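Local coordinates for ADP-ribosylglycohydrolase (Thermus thermophilus, PDB 2YZV), which belongs to the ADP-ribosylglycohydrolase family and folds as a compact all-helical protein that binds magnesium ions, at residues 12-17 with 137-142; 64-69 with 287-292; 129-134 with 222-227; 230-235 with 261-266; 240-245 with 274-279. All blocks are in the same frame, centred on the assembly; numbering follows the deposited sequence.

Overall arrangement
All five contacts join helices of one all-helical chain. Contacts 1, 3 and 4 are buried; contacts 2 and 5 lie farther out, with some of their touching residues exposed. Contacts 3 and 4 both use helix 221-234, and Gln261 of contact 4 also bonds to Leu131 O of contact 3. Contacts 1 and 2 are neighbours, their centres about 9 Å apart, and Leu12 packs on Leu291 between them. Chemistry follows position. Contacts 1 and 2 are apolar, each built on one leucine, which in contact 1 also meets a phenyl ring edge. Contact 3 sets a leucine beside a polar threonine. Contact 4 is an aromatic pair with a leucine over one ring. Contact 5 adds arginines held by glutamates.

Contact 1 of 5, residues 12-17 with 137-142; sequences LGAFLG and LVLAYE
Leu139 reaches across to helix 4-26 and touches both Ala14 and Phe15. It is the one side chain of 137-142 that meets 12-17. Its two methyl branches divide the work. CD1 packs against Ala14 CB at 4.2 Å. CD2 sits near the plane of the Phe15 ring, at the edge, 4.0 Å from Phe15 CD1. The same methyl also meets Phe15 CB. In Phe15, CG lies trans to the backbone N (chi1 -159°), which turns the ring edge to Leu139, the two side chains crossing at about a right angle. Leu139 itself has a chi1 of -99°, away from the usual staggered values. The tight part is thus a small apolar patch, buried on both sides. The backbones stay well apart, with Phe15 CA and Leu139 CA 8.4 Å from each other. The looser side is at the partly exposed Tyr141, which turns to other helices. The Glu142 carboxylate, although buried, is paired in salt bridges with Arg11 and Arg180. Phe15 also packs on Leu63 and Ala66 of helix 57-72 and on Leu293 of helix 283-298, so the patch lies where these two helices meet helices 4-26 and 135-141.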
# COMPACT_ATOMS: atom_id res chain seq x y z
N LEU A 12 -1.13 -13.55 -1.64
CA LEU A 12 -2.55 -13.28 -1.44
C LEU A 12 -2.72 -12.38 -0.21
O LEU A 12 -3.56 -11.49 -0.20
CB LEU A 12 -3.32 -14.59 -1.23
CG LEU A 12 -3.61 -15.46 -2.45
CD1 LEU A 12 -4.80 -14.91 -3.20
CD2 LEU A 12 -2.39 -15.54 -3.36
N GLY A 13 -1.91 -12.63 0.81
CA GLY A 13 -1.98 -11.84 2.03
C GLY A 13 -1.64 -10.38 1.81
O GLY A 13 -2.28 -9.49 2.37
N ALA A 14 -0.62 -10.11 1.01
CA ALA A 14 -0.22 -8.73 0.76
C ALA A 14 -1.30 -7.97 -0.01
O ALA A 14 -1.57 -6.81 0.30
CB ALA A 14 1.11 -8.70 -0.01
N PHE A 15 -1.91 -8.61 -1.00
CA PHE A 15 -2.95 -7.96 -1.80
C PHE A 15 -4.24 -7.78 -1.02
O PHE A 15 -4.78 -6.67 -0.94
CB PHE A 15 -3.20 -8.78 -3.08
CG PHE A 15 -3.84 -8.00 -4.20
CD1 PHE A 15 -3.36 -8.12 -5.50
CD2 PHE A 15 -4.92 -7.16 -3.96
CE1 PHE A 15 -3.94 -7.41 -6.55
CE2 PHE A 15 -5.51 -6.44 -5.00
CZ PHE A 15 -5.02 -6.57 -6.30
N LEU A 16 -4.74 -8.85 -0.42
CA LEU A 16 -5.96 -8.76 0.37
C LEU A 16 -5.76 -7.89 1.61
O LEU A 16 -6.66 -7.17 2.01
CB LEU A 16 -6.44 -10.16 0.78
CG LEU A 16 -7.26 -10.98 -0.23
CD1 LEU A 16 -8.62 -10.34 -0.41
CD2 LEU A 16 -6.54 -11.08 -1.56
N GLY A 17 -4.57 -7.96 2.19
CA GLY A 17 -4.28 -7.15 3.37
C GLY A 17 -4.40 -5.67 3.06
O GLY A 17 -4.82 -4.88 3.91
N LEU A 137 2.47 -4.46 -7.99
CA LEU A 137 3.72 -4.38 -8.73
C LEU A 137 4.75 -5.37 -8.22
O LEU A 137 5.41 -6.06 -9.00
CB LEU A 137 4.31 -2.96 -8.65
CG LEU A 137 5.69 -2.78 -9.28
CD1 LEU A 137 5.64 -3.11 -10.76
CD2 LEU A 137 6.15 -1.35 -9.08
N VAL A 138 4.90 -5.45 -6.90
CA VAL A 138 5.87 -6.36 -6.31
C VAL A 138 5.47 -7.82 -6.52
O VAL A 138 6.33 -8.69 -6.71
CB VAL A 138 6.07 -6.07 -4.80
CG1 VAL A 138 7.06 -7.07 -4.20
CG2 VAL A 138 6.59 -4.65 -4.61
N LEU A 139 4.17 -8.10 -6.48
CA LEU A 139 3.71 -9.48 -6.68
C LEU A 139 4.12 -10.02 -8.05
O LEU A 139 4.54 -11.17 -8.16
CB LEU A 139 2.19 -9.57 -6.53
CG LEU A 139 1.65 -10.06 -5.19
CD1 LEU A 139 2.12 -9.16 -4.06
CD2 LEU A 139 0.14 -10.09 -5.25
N ALA A 140 4.01 -9.18 -9.07
CA ALA A 140 4.34 -9.60 -10.43
C ALA A 140 5.80 -9.41 -10.82
O ALA A 140 6.34 -10.20 -11.60
CB ALA A 140 3.44 -8.88 -11.43
N TYR A 141 6.45 -8.39 -10.29
CA TYR A 141 7.84 -8.12 -10.65
C TYR A 141 8.83 -8.32 -9.50
O TYR A 141 9.91 -7.73 -9.49
CB TYR A 141 7.95 -6.70 -11.21
CG TYR A 141 7.37 -6.58 -12.60
CD1 TYR A 141 8.14 -6.87 -13.73
CD2 TYR A 141 6.03 -6.23 -12.79
CE1 TYR A 141 7.60 -6.81 -15.00
CE2 TYR A 141 5.48 -6.17 -14.07
CZ TYR A 141 6.27 -6.47 -15.17
OH TYR A 141 5.74 -6.43 -16.44
N GLU A 142 8.46 -9.18 -8.56
CA GLU A 142 9.28 -9.49 -7.40
C GLU A 142 10.74 -9.78 -7.74
O GLU A 142 11.66 -9.29 -7.07
CB GLU A 142 8.72 -10.71 -6.67
CG GLU A 142 9.49 -11.08 -5.41
CD GLU A 142 9.31 -12.54 -5.03
OE1 GLU A 142 8.21 -13.08 -5.25
OE2 GLU A 142 10.27 -13.14 -4.51

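Contact 2 of 5, residues 64-69 with 287-292; sequences CLAESL and EALALA
Leu289 packing on Ala66 and Glu67 makes a small apolar helix-to-helix contact, partly buried, near the outside of the fold. It joins helix 57-72 to helix 283-298, which follows it by more than 200 residues in the chain. Leu289 supplies the whole of the 287-292 side. Its CG stands opposite the carbonyl carbon and beside the backbone N (chi1 -71°), and this sends the forked end toward helix 57-72. CD1 touches Ala66 CB at 4.2 Å. CD2 comes to 4.3 Å from Glu67 CG, meeting the aliphatic part of that side chain and not its carboxylate. The small Ala66 side chain is consistent with the close backbones, Ala66 CA and Leu289 CA being 6.9 Å apart. Leu289 also touches Leu63 and Leu70. Those two residues, with Ala66 and Glu67, are spaced as the four corners of a hole on helix 57-72, and Leu289 fills it in knobs-into-holes fashion. Such packing joins two helices of this all-helical ADP-ribosylglycohydrolase family protein. The two sides of the hole differ. Ala66 is buried and also meets Pro136 of helix 135-141. Glu67 is exposed and marks the solvent edge of the contact. One residue on from Leu289, Ala290 faces away from 64-69 and packs on Phe15 and Leu139.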
# COMPACT_ATOMS: atom_id res chain seq x y z
N CYS A 64 -6.64 -1.33 -10.40
CA CYS A 64 -6.36 -0.84 -11.74
C CYS A 64 -4.94 -1.22 -12.15
O CYS A 64 -4.72 -1.71 -13.26
CB CYS A 64 -6.50 0.68 -11.79
SG CYS A 64 -8.20 1.26 -11.68
N LEU A 65 -4.00 -0.98 -11.25
CA LEU A 65 -2.60 -1.30 -11.51
C LEU A 65 -2.45 -2.80 -11.74
O LEU A 65 -1.75 -3.23 -12.65
CB LEU A 65 -1.72 -0.86 -10.33
CG LEU A 65 -0.23 -1.22 -10.38
CD1 LEU A 65 0.42 -0.61 -11.62
CD2 LEU A 65 0.45 -0.70 -9.12
N ALA A 66 -3.13 -3.59 -10.91
CA ALA A 66 -3.08 -5.04 -11.02
C ALA A 66 -3.54 -5.48 -12.42
O ALA A 66 -2.86 -6.27 -13.07
CB ALA A 66 -3.97 -5.69 -9.96
N GLU A 67 -4.67 -4.96 -12.86
CA GLU A 67 -5.19 -5.32 -14.18
C GLU A 67 -4.26 -4.86 -15.29
O GLU A 67 -4.07 -5.56 -16.28
CB GLU A 67 -6.59 -4.76 -14.38
CG GLU A 67 -7.60 -5.27 -13.37
CD GLU A 67 -9.03 -5.11 -13.83
OE1 GLU A 67 -9.42 -3.99 -14.23
OE2 GLU A 67 -9.78 -6.11 -13.79
N SER A 68 -3.67 -3.68 -15.13
CA SER A 68 -2.75 -3.15 -16.13
C SER A 68 -1.53 -4.06 -16.29
O SER A 68 -1.11 -4.37 -17.41
CB SER A 68 -2.30 -1.74 -15.75
OG SER A 68 -1.48 -1.16 -16.75
N LEU A 69 -0.95 -4.48 -15.17
CA LEU A 69 0.23 -5.34 -15.18
C LEU A 69 -0.05 -6.68 -15.85
O LEU A 69 0.77 -7.19 -16.62
CB LEU A 69 0.73 -5.58 -13.75
CG LEU A 69 1.27 -4.34 -13.03
CD1 LEU A 69 1.51 -4.66 -11.55
CD2 LEU A 69 2.55 -3.88 -13.69
N GLU A 287 -8.35 -12.17 -4.94
CA GLU A 287 -7.60 -13.41 -4.77
C GLU A 287 -7.14 -13.91 -6.13
O GLU A 287 -6.00 -14.36 -6.29
CB GLU A 287 -8.48 -14.47 -4.09
CG GLU A 287 -8.80 -14.15 -2.64
CD GLU A 287 -9.79 -15.13 -2.03
OE1 GLU A 287 -10.93 -15.19 -2.52
OE2 GLU A 287 -9.41 -15.83 -1.07
N ALA A 288 -8.03 -13.82 -7.11
CA ALA A 288 -7.72 -14.24 -8.47
C ALA A 288 -6.60 -13.39 -9.05
O ALA A 288 -5.67 -13.91 -9.67
CB ALA A 288 -8.96 -14.14 -9.34
N LEU A 289 -6.68 -12.07 -8.85
CA LEU A 289 -5.65 -11.17 -9.35
C LEU A 289 -4.30 -11.45 -8.70
O LEU A 289 -3.27 -11.50 -9.38
CB LEU A 289 -6.04 -9.71 -9.11
CG LEU A 289 -7.18 -9.11 -9.94
CD1 LEU A 289 -7.57 -7.75 -9.39
CD2 LEU A 289 -6.74 -9.00 -11.40
N ALA A 290 -4.30 -11.62 -7.38
CA ALA A 290 -3.06 -11.87 -6.64
C ALA A 290 -2.37 -13.13 -7.16
O ALA A 290 -1.16 -13.14 -7.36
CB ALA A 290 -3.35 -12.01 -5.15
N LEU A 291 -3.15 -14.19 -7.37
CA LEU A 291 -2.59 -15.44 -7.88
C LEU A 291 -2.07 -15.27 -9.30
O LEU A 291 -1.01 -15.80 -9.65
CB LEU A 291 -3.64 -16.55 -7.82
CG LEU A 291 -3.96 -17.07 -6.42
CD1 LEU A 291 -5.10 -18.07 -6.48
CD2 LEU A 291 -2.72 -17.72 -5.82
N ALA A 292 -2.80 -14.52 -10.12
CA ALA A 292 -2.39 -14.29 -11.50
C ALA A 292 -1.07 -13.52 -11.53
O ALA A 292 -0.16 -13.84 -12.30
CB ALA A 292 -3.47 -13.52 -12.25

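Contact 3 of 5, residues 129-134 with 222-227; sequences GPLMRL and PGTLAA
Thr224 OG1 is gripped by three groups while the carbon side of the same residue rests on Leu131. The hydroxyl is hydrogen-bonded to Pro218 O, Tyr220 O and Asn128 ND2. The two carbonyls belong to the chain just before helix 221-234, and Asn128 directly precedes the 129-134 segment. The hydroxyl has one proton to share between the two carbonyls; together these partners probably hold the Thr224 rotamer (chi1 -57°). The contact itself is apolar. Leu131 CD1 does all the touching from its side. It lies 4.2 Å from Thr224 CB, and it also comes to 4.2 Å from Leu225 N and 4.4 Å from Leu225 CB. The methyl therefore sits over the backbone step between Thr224 and Leu225, on a helical turn of 222-227. Leu131 is drawn out for this: CD1 is the far end of an extended chain, with chi2 at -177°. Leu131 CA and Leu225 CA are 7.9 Å apart. The carbonyl of Leu131 is used elsewhere, in a hydrogen bond from Gln261 NE2. On the next residues the segment turns toward the metal site. Met132 packs on Asp58 and Thr254, both of which bind magnesium, and the Thr224 side chain is about 8 Å from a magnesium ion. Thr224 is thus satisfied at its polar end and apolar toward Leu131, so the buried Thr224 OG1 has its partners away from the leucine methyl.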
# COMPACT_ATOMS: atom_id res chain seq x y z
N GLY A 129 -0.11 8.42 -1.87
CA GLY A 129 -0.78 7.69 -2.93
C GLY A 129 0.02 6.56 -3.57
O GLY A 129 -0.52 5.48 -3.81
N PRO A 130 1.32 6.77 -3.86
CA PRO A 130 2.10 5.70 -4.47
C PRO A 130 2.27 4.47 -3.59
O PRO A 130 2.48 3.36 -4.08
CB PRO A 130 3.46 6.36 -4.75
CG PRO A 130 3.11 7.82 -4.87
CD PRO A 130 2.12 8.00 -3.75
N LEU A 131 2.18 4.67 -2.28
CA LEU A 131 2.35 3.58 -1.33
C LEU A 131 1.12 2.71 -1.18
O LEU A 131 1.22 1.50 -0.99
CB LEU A 131 2.69 4.13 0.06
CG LEU A 131 3.84 5.12 0.20
CD1 LEU A 131 4.01 5.46 1.67
CD2 LEU A 131 5.11 4.54 -0.37
N MET A 132 -0.05 3.33 -1.26
CA MET A 132 -1.31 2.63 -1.07
C MET A 132 -1.67 1.60 -2.13
O MET A 132 -2.50 0.73 -1.89
CB MET A 132 -2.45 3.64 -0.98
CG MET A 132 -2.68 4.41 -2.26
SD MET A 132 -4.01 5.63 -2.16
CE MET A 132 -4.47 5.76 -3.89
N ARG A 133 -1.03 1.69 -3.29
CA ARG A 133 -1.35 0.79 -4.41
C ARG A 133 -0.19 -0.10 -4.87
O ARG A 133 -0.33 -0.82 -5.85
CB ARG A 133 -1.80 1.64 -5.60
CG ARG A 133 -0.66 2.50 -6.17
CD ARG A 133 -1.12 3.55 -7.19
NE ARG A 133 0.04 4.29 -7.70
CZ ARG A 133 0.08 5.61 -7.87
NH1 ARG A 133 -0.98 6.36 -7.58
NH2 ARG A 133 1.19 6.18 -8.31
N LEU A 134 0.92 -0.06 -4.14
CA LEU A 134 2.13 -0.80 -4.50
C LEU A 134 2.15 -2.33 -4.66
O LEU A 134 2.67 -2.83 -5.66
CB LEU A 134 3.25 -0.43 -3.53
CG LEU A 134 4.55 0.22 -4.04
CD1 LEU A 134 5.69 -0.26 -3.16
CD2 LEU A 134 4.82 -0.15 -5.49
N PRO A 222 6.54 9.80 3.81
CA PRO A 222 7.46 9.28 4.83
C PRO A 222 6.74 8.97 6.14
O PRO A 222 7.03 7.97 6.80
CB PRO A 222 8.48 10.41 4.98
CG PRO A 222 8.50 11.03 3.62
CD PRO A 222 7.04 11.08 3.25
N GLY A 223 5.80 9.83 6.51
CA GLY A 223 5.05 9.63 7.74
C GLY A 223 4.12 8.44 7.68
O GLY A 223 3.93 7.74 8.68
N THR A 224 3.54 8.20 6.51
CA THR A 224 2.64 7.07 6.35
C THR A 224 3.44 5.78 6.47
O THR A 224 3.03 4.83 7.14
CB THR A 224 1.95 7.10 4.97
OG1 THR A 224 1.26 8.35 4.83
CG2 THR A 224 0.97 5.95 4.84
N LEU A 225 4.60 5.76 5.82
CA LEU A 225 5.47 4.59 5.89
C LEU A 225 5.88 4.35 7.34
O LEU A 225 5.83 3.21 7.82
CB LEU A 225 6.71 4.81 5.02
CG LEU A 225 7.73 3.67 5.00
CD1 LEU A 225 7.07 2.39 4.49
CD2 LEU A 225 8.90 4.06 4.10
N ALA A 226 6.26 5.41 8.03
CA ALA A 226 6.69 5.29 9.43
C ALA A 226 5.58 4.77 10.34
O ALA A 226 5.85 4.00 11.26
CB ALA A 226 7.18 6.65 9.94
N ALA A 227 4.34 5.18 10.08
CA ALA A 227 3.21 4.73 10.89
C ALA A 227 2.95 3.25 10.66
O ALA A 227 2.64 2.51 11.60
CB ALA A 227 1.96 5.55 10.54

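Contact 4 of 5, residues 230-235 with 261-266; sequences WAFARG and QLAGAY
Phe232 and Tyr266 both carry CG trans to the backbone N (chi1 -179° in Phe232), and each ring is thrown out toward the other helix. The result is a T-shaped stack in the helical core. The edge of Phe232 points at the face of Tyr266, with ring planes at 86° and centroids 5.0 Å apart. The atom that leads is Phe232 CZ. It stands 3.5 Å above the Tyr266 plane, toward the rim of that ring, and lies equally close to Tyr266 CG. Leu262 works on a different part of the phenyl group. Its CG lies over the centre of one Phe232 face, 4.1 Å from the centroid, in a CH-pi contact. The same residue brings CD2 to 3.7 Å from Phe232 CD2. Phe232 is thus held from its face and at its edge by residues one turn apart on helix 252-267. The segment axes of 230-234 and 261-266 run at 35° to each other and approach to 10.4 Å. Lys184 makes a cation-pi contact with Phe232 and hydrogen-bonds to its carbonyl oxygen. Ala263 takes part with both CA and CB: Phe232 CE1 lies 4.2 Å from Ala263 CA, and Phe232 CD1 4.3 Å from Ala263 CB.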
# COMPACT_ATOMS: atom_id res chain seq x y z
N TRP A 230 5.67 1.28 12.38
CA TRP A 230 5.47 1.28 13.83
C TRP A 230 4.45 0.21 14.20
O TRP A 230 4.67 -0.58 15.12
CB TRP A 230 4.97 2.65 14.29
CG TRP A 230 4.39 2.64 15.66
CD1 TRP A 230 5.08 2.61 16.85
CD2 TRP A 230 3.00 2.61 16.00
NE1 TRP A 230 4.19 2.57 17.90
CE2 TRP A 230 2.91 2.57 17.41
CE3 TRP A 230 1.82 2.62 15.25
CZ2 TRP A 230 1.68 2.54 18.08
CZ3 TRP A 230 0.60 2.59 15.92
CH2 TRP A 230 0.54 2.55 17.32
N ALA A 231 3.32 0.19 13.49
CA ALA A 231 2.27 -0.78 13.77
C ALA A 231 2.77 -2.20 13.55
O ALA A 231 2.40 -3.12 14.28
CB ALA A 231 1.06 -0.50 12.87
N PHE A 232 3.61 -2.37 12.53
CA PHE A 232 4.16 -3.68 12.23
C PHE A 232 5.12 -4.10 13.34
O PHE A 232 5.12 -5.26 13.78
CB PHE A 232 4.89 -3.63 10.87
CG PHE A 232 5.49 -4.94 10.44
CD1 PHE A 232 4.71 -6.09 10.34
CD2 PHE A 232 6.84 -5.02 10.11
CE1 PHE A 232 5.26 -7.30 9.90
CE2 PHE A 232 7.41 -6.22 9.68
CZ PHE A 232 6.62 -7.37 9.58
N ALA A 233 5.93 -3.16 13.81
CA ALA A 233 6.89 -3.46 14.87
C ALA A 233 6.22 -3.82 16.20
O ALA A 233 6.66 -4.74 16.89
CB ALA A 233 7.82 -2.27 15.07
N ARG A 234 5.16 -3.10 16.55
CA ARG A 234 4.48 -3.35 17.82
C ARG A 234 3.42 -4.45 17.80
O ARG A 234 3.16 -5.07 18.83
CB ARG A 234 3.87 -2.05 18.35
CG ARG A 234 4.86 -0.91 18.50
CD ARG A 234 6.10 -1.33 19.30
NE ARG A 234 7.06 -0.23 19.38
CZ ARG A 234 8.36 -0.39 19.56
NH1 ARG A 234 8.87 -1.61 19.68
NH2 ARG A 234 9.17 0.66 19.58
N GLY A 235 2.80 -4.68 16.65
CA GLY A 235 1.79 -5.71 16.56
C GLY A 235 2.42 -7.09 16.58
O GLY A 235 3.41 -7.33 15.90
N GLN A 261 -0.37 -4.36 3.44
CA GLN A 261 0.49 -4.95 2.42
C GLN A 261 1.70 -5.62 3.05
O GLN A 261 2.02 -6.77 2.72
CB GLN A 261 0.98 -3.87 1.46
CG GLN A 261 -0.10 -3.28 0.60
CD GLN A 261 0.40 -2.09 -0.18
OE1 GLN A 261 1.21 -2.22 -1.10
NE2 GLN A 261 -0.06 -0.91 0.21
N LEU A 262 2.37 -4.91 3.95
CA LEU A 262 3.56 -5.44 4.61
C LEU A 262 3.24 -6.60 5.53
O LEU A 262 3.87 -7.65 5.45
CB LEU A 262 4.28 -4.33 5.38
CG LEU A 262 5.53 -4.74 6.18
CD1 LEU A 262 6.56 -5.38 5.26
CD2 LEU A 262 6.10 -3.50 6.86
N ALA A 263 2.26 -6.40 6.41
CA ALA A 263 1.87 -7.44 7.35
C ALA A 263 1.22 -8.62 6.63
O ALA A 263 1.34 -9.77 7.07
CB ALA A 263 0.92 -6.87 8.40
N GLY A 264 0.54 -8.35 5.52
CA GLY A 264 -0.08 -9.42 4.76
C GLY A 264 0.97 -10.33 4.15
O GLY A 264 0.84 -11.56 4.15
N ALA A 265 2.03 -9.73 3.62
CA ALA A 265 3.12 -10.50 3.02
C ALA A 265 3.90 -11.25 4.10
O ALA A 265 4.38 -12.37 3.87
CB ALA A 265 4.06 -9.57 2.27
N TYR A 266 4.02 -10.64 5.27
CA TYR A 266 4.76 -11.23 6.38
C TYR A 266 4.03 -12.37 7.09
O TYR A 266 4.59 -13.45 7.29
CB TYR A 266 5.11 -10.14 7.40
CG TYR A 266 5.94 -10.65 8.55
CD1 TYR A 266 7.29 -10.97 8.37
CD2 TYR A 266 5.39 -10.82 9.82
CE1 TYR A 266 8.06 -11.45 9.42
CE2 TYR A 266 6.15 -11.30 10.88
CZ TYR A 266 7.49 -11.62 10.67
OH TYR A 266 8.25 -12.10 11.71

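Contact 5 of 5, residues 240-245 with 274-279; sequences EGMRLA and GRWLRA
Arg275 comes first along 274-279, and its guanidinium meets that of Arg243. Its CG lies between the backbone N and the carbonyl carbon (chi1 59°), and from there the chain runs extended to NE, carrying the guanidinium to the other helix. Arg275 NH2 lies 3.3 Å from Arg243 NH2. These are two donors and do not bond to each other. Arg243 NH2 sits at the edge of the Arg275 guanidinium, in its plane, and the two flat groups are turned 57° apart. Glu41 and Glu239 form salt bridges with both arginines, and Arg243 NH2 also bonds to Arg40 O. Trp276 follows and makes the apolar half. The far end of its benzene ring meets Met242: CZ3 is 3.8 Å from Met242 CG and 3.9 Å from Met242 CB. The two side chains run past each other in opposite directions. At the indole edge, Arg243 NE lies 4.2 Å from Trp276 CZ2. Trp276 NE1 hydrogen-bonds to Glu41 OE1, which joins the ring to the charged half. Leu277, next along, turns to Leu16 of helix 4-26. The segment axes stay 13.8 Å apart at 65°, and long side chains bridge the gap between helices 238-246 and 274-279. The arginines gather round two shared carboxylates, which probably offset their charges, while the buried Trp276 and Met242 provide the apolar packing beside them.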
# COMPACT_ATOMS: atom_id res chain seq x y z
N GLU A 240 -3.57 -7.46 15.58
CA GLU A 240 -3.12 -6.47 16.55
C GLU A 240 -2.44 -5.27 15.89
O GLU A 240 -2.71 -4.12 16.26
CB GLU A 240 -2.17 -7.10 17.57
CG GLU A 240 -1.71 -6.12 18.64
CD GLU A 240 -0.95 -6.78 19.76
OE1 GLU A 240 0.03 -7.50 19.49
OE2 GLU A 240 -1.33 -6.56 20.94
N GLY A 241 -1.58 -5.54 14.92
CA GLY A 241 -0.90 -4.46 14.22
C GLY A 241 -1.88 -3.61 13.42
O GLY A 241 -1.75 -2.39 13.37
N MET A 242 -2.86 -4.26 12.80
CA MET A 242 -3.84 -3.53 12.02
C MET A 242 -4.65 -2.58 12.89
O MET A 242 -4.91 -1.43 12.51
CB MET A 242 -4.79 -4.49 11.29
CG MET A 242 -5.83 -3.78 10.43
SD MET A 242 -5.12 -2.75 9.11
CE MET A 242 -4.64 -4.02 7.95
N ARG A 243 -5.06 -3.05 14.07
CA ARG A 243 -5.82 -2.19 14.97
C ARG A 243 -4.96 -1.01 15.43
O ARG A 243 -5.46 0.10 15.57
CB ARG A 243 -6.34 -2.99 16.17
CG ARG A 243 -7.53 -3.85 15.80
CD ARG A 243 -7.91 -4.81 16.90
NE ARG A 243 -9.09 -5.59 16.53
CZ ARG A 243 -9.49 -6.69 17.15
NH1 ARG A 243 -8.80 -7.16 18.18
NH2 ARG A 243 -10.58 -7.32 16.75
N LEU A 244 -3.67 -1.24 15.66
CA LEU A 244 -2.80 -0.15 16.07
C LEU A 244 -2.74 0.89 14.95
O LEU A 244 -2.82 2.09 15.20
CB LEU A 244 -1.38 -0.65 16.35
CG LEU A 244 -1.16 -1.45 17.64
CD1 LEU A 244 0.32 -1.80 17.75
CD2 LEU A 244 -1.61 -0.64 18.84
N ALA A 245 -2.60 0.41 13.72
CA ALA A 245 -2.51 1.31 12.58
C ALA A 245 -3.74 2.18 12.35
O ALA A 245 -3.63 3.40 12.24
CB ALA A 245 -2.21 0.51 11.31
N GLY A 274 -10.56 -14.19 9.53
CA GLY A 274 -11.51 -14.66 8.54
C GLY A 274 -12.73 -13.76 8.37
O GLY A 274 -13.19 -13.56 7.24
N ARG A 275 -13.24 -13.22 9.46
CA ARG A 275 -14.41 -12.36 9.39
C ARG A 275 -14.13 -11.08 8.59
O ARG A 275 -15.03 -10.54 7.96
CB ARG A 275 -14.92 -12.01 10.79
CG ARG A 275 -13.92 -11.30 11.68
CD ARG A 275 -14.49 -11.12 13.08
NE ARG A 275 -13.58 -10.37 13.94
CZ ARG A 275 -12.41 -10.82 14.38
NH1 ARG A 275 -11.99 -12.03 14.05
NH2 ARG A 275 -11.66 -10.05 15.15
N TRP A 276 -12.89 -10.61 8.62
CA TRP A 276 -12.53 -9.41 7.87
C TRP A 276 -12.53 -9.75 6.38
O TRP A 276 -13.05 -8.98 5.56
CB TRP A 276 -11.14 -8.89 8.28
CG TRP A 276 -11.11 -8.22 9.63
CD1 TRP A 276 -12.18 -7.97 10.45
CD2 TRP A 276 -9.96 -7.71 10.31
NE1 TRP A 276 -11.77 -7.33 11.59
CE2 TRP A 276 -10.41 -7.16 11.54
CE3 TRP A 276 -8.59 -7.66 10.01
CZ2 TRP A 276 -9.53 -6.56 12.46
CZ3 TRP A 276 -7.72 -7.07 10.93
CH2 TRP A 276 -8.20 -6.53 12.14
N LEU A 277 -11.96 -10.89 6.03
CA LEU A 277 -11.91 -11.33 4.64
C LEU A 277 -13.30 -11.65 4.10
O LEU A 277 -13.63 -11.29 2.97
CB LEU A 277 -11.00 -12.56 4.51
CG LEU A 277 -9.51 -12.34 4.78
CD1 LEU A 277 -8.78 -13.68 4.80
CD2 LEU A 277 -8.92 -11.44 3.70
N ARG A 278 -14.13 -12.33 4.90
CA ARG A 278 -15.47 -12.68 4.44
C ARG A 278 -16.34 -11.46 4.18
O ARG A 278 -17.26 -11.52 3.36
CB ARG A 278 -16.16 -13.59 5.46
CG ARG A 278 -15.67 -15.04 5.42
CD ARG A 278 -16.54 -15.94 6.28
NE ARG A 278 -16.29 -15.76 7.71
CZ ARG A 278 -15.21 -16.22 8.33
NH1 ARG A 278 -14.28 -16.89 7.66
NH2 ARG A 278 -15.06 -16.02 9.64
N ALA A 279 -16.05 -10.36 4.86
CA ALA A 279 -16.83 -9.13 4.71
C ALA A 279 -16.28 -8.23 3.60
O ALA A 279 -16.95 -7.30 3.17
CB ALA A 279 -16.85 -8.37 6.03